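Long-range contact in putative aldo/keto reductase (Salmonella enterica subsp. enterica serovar Typhimurium, PDB 4R9O), which probably works as an NADP-dependent oxidoreductase of the aldo/keto reductase family, built on a TIM barrel: residues I83-G88 and D123-L128. Residues are numbered along the deposited sequence; the frame is centred on the assembly and turned at random.
Sequences IVTKCG and DYLDML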
# COMPACT_ATOMS: atom_id res chain seq x y z
N ILE C 83 -10.65 10.14 38.02
CA ILE C 83 -9.30 9.82 37.61
C ILE C 83 -9.25 8.57 36.75
O ILE C 83 -9.74 7.50 37.13
CB ILE C 83 -8.37 9.61 38.81
CG1 ILE C 83 -8.41 10.85 39.70
CG2 ILE C 83 -6.96 9.31 38.31
CD1 ILE C 83 -7.57 10.73 40.95
N VAL C 84 -8.66 8.73 35.58
CA VAL C 84 -8.51 7.65 34.62
C VAL C 84 -7.03 7.36 34.50
O VAL C 84 -6.23 8.27 34.31
CB VAL C 84 -9.08 8.01 33.23
CG1 VAL C 84 -8.89 6.82 32.26
CG2 VAL C 84 -10.55 8.42 33.31
N THR C 85 -6.65 6.09 34.62
CA THR C 85 -5.27 5.73 34.34
C THR C 85 -5.19 4.43 33.54
O THR C 85 -6.21 3.83 33.20
CB THR C 85 -4.44 5.63 35.64
OG1 THR C 85 -3.05 5.53 35.30
CG2 THR C 85 -4.87 4.43 36.48
N LYS C 86 -3.96 4.03 33.20
CA LYS C 86 -3.76 2.93 32.27
C LYS C 86 -2.57 2.07 32.63
O LYS C 86 -1.68 2.52 33.35
CB LYS C 86 -3.56 3.43 30.83
CG LYS C 86 -4.34 4.65 30.42
CD LYS C 86 -4.05 4.97 28.96
CE LYS C 86 -4.62 6.31 28.54
NZ LYS C 86 -3.96 7.45 29.25
N CYS C 87 -2.55 0.85 32.10
CA CYS C 87 -1.40 -0.03 32.19
C CYS C 87 -1.36 -0.92 30.94
O CYS C 87 -2.34 -0.97 30.19
CB CYS C 87 -1.45 -0.89 33.46
SG CYS C 87 -2.77 -2.12 33.50
N GLY C 88 -0.25 -1.62 30.73
CA GLY C 88 -0.12 -2.50 29.58
C GLY C 88 1.15 -2.29 28.79
O GLY C 88 1.62 -3.20 28.09
N ASP C 123 -7.45 5.93 47.27
CA ASP C 123 -7.80 4.53 47.50
C ASP C 123 -8.68 3.93 46.41
O ASP C 123 -9.04 2.76 46.51
CB ASP C 123 -8.48 4.35 48.85
CG ASP C 123 -9.71 5.21 49.01
OD1 ASP C 123 -10.35 5.12 50.08
OD2 ASP C 123 -10.04 5.98 48.08
N TYR C 124 -9.04 4.71 45.40
CA TYR C 124 -9.78 4.16 44.26
C TYR C 124 -9.49 4.92 42.97
O TYR C 124 -9.17 6.11 43.00
CB TYR C 124 -11.29 4.14 44.53
CG TYR C 124 -11.96 5.49 44.39
CD1 TYR C 124 -12.60 5.85 43.21
CD2 TYR C 124 -11.94 6.40 45.44
CE1 TYR C 124 -13.20 7.09 43.08
CE2 TYR C 124 -12.54 7.64 45.32
CZ TYR C 124 -13.17 7.98 44.14
OH TYR C 124 -13.77 9.22 44.03
N LEU C 125 -9.61 4.20 41.85
CA LEU C 125 -9.54 4.79 40.52
C LEU C 125 -10.93 4.76 39.93
O LEU C 125 -11.66 3.79 40.13
CB LEU C 125 -8.57 4.03 39.60
CG LEU C 125 -7.16 3.69 40.11
CD1 LEU C 125 -6.49 2.68 39.17
CD2 LEU C 125 -6.29 4.93 40.27
N ASP C 126 -11.30 5.81 39.20
CA ASP C 126 -12.60 5.86 38.55
C ASP C 126 -12.63 4.95 37.33
O ASP C 126 -13.63 4.29 37.08
CB ASP C 126 -12.96 7.29 38.16
CG ASP C 126 -13.13 8.19 39.38
OD1 ASP C 126 -14.27 8.30 39.88
OD2 ASP C 126 -12.13 8.78 39.83
N MET C 127 -11.53 4.92 36.59
CA MET C 127 -11.43 4.03 35.45
C MET C 127 -9.99 3.58 35.18
O MET C 127 -9.05 4.35 35.28
CB MET C 127 -12.04 4.68 34.20
CG MET C 127 -12.01 3.79 32.95
SD MET C 127 -13.18 4.30 31.67
CE MET C 127 -12.47 5.85 31.12
N LEU C 128 -9.84 2.30 34.83
CA LEU C 128 -8.55 1.75 34.43
C LEU C 128 -8.63 1.24 33.00
O LEU C 128 -9.57 0.52 32.64
CB LEU C 128 -8.12 0.63 35.38
CG LEU C 128 -6.79 -0.07 35.09
CD1 LEU C 128 -5.59 0.86 35.32
CD2 LEU C 128 -6.65 -1.32 35.92
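With chi1 at -65°, Asp126 carries its carboxylate beside its own backbone N, and Thr85 has OG1 anti to the backbone N, which turns CG2 in between N and the carbonyl carbon, facing Leu125 and Leu128. The carboxylate reaches across to strand 82-90: Ile83 N gives a nearly straight hydrogen bond to Asp126 OD2 at 2.7 Å, coming in from above the carboxylate plane. OD2 also takes a salt bridge from Arg78, so a main-chain N-H and a guanidinium grip one oxygen. At this corner in the chain the carboxylate, not a backbone C=O, takes the Ile83 N-H. Ile83 O accepts Met127 N at 3.2 Å and, weakly, Asp126 N; one step on, Thr85 N meets Met127 O at 3.0 Å.

On one face Val84 and Met127 lie side by side, the bent thioether chain setting CE 3.9 Å from Val84 CG1, and both touch Phe17 of strand 16-23. On the opposite face Thr85 and Leu128 run alongside each other, Thr85 CG2 3.8 Å from Leu128 CD1. Leu125, from before the corner, sends CD1 across to Thr85 CG2 at 3.6 Å, while Thr85 OG1 is hydrogen-bonded to Glu64.

Lys86 starts off away from 123-128; NZ makes a salt bridge with Asp53 and hydrogen bonds with His54 O and Tyr58 OH, Tyr58 being the likely proton donor. Strands 82-90 and 125-130 are parallel neighbours in the TIM barrel; strand 51-53 flanks 82-90 on its far edge, and helix 106-119, in the 82-90 to 125-130 link, covers Thr85, Cys87, Leu125 and Leu128.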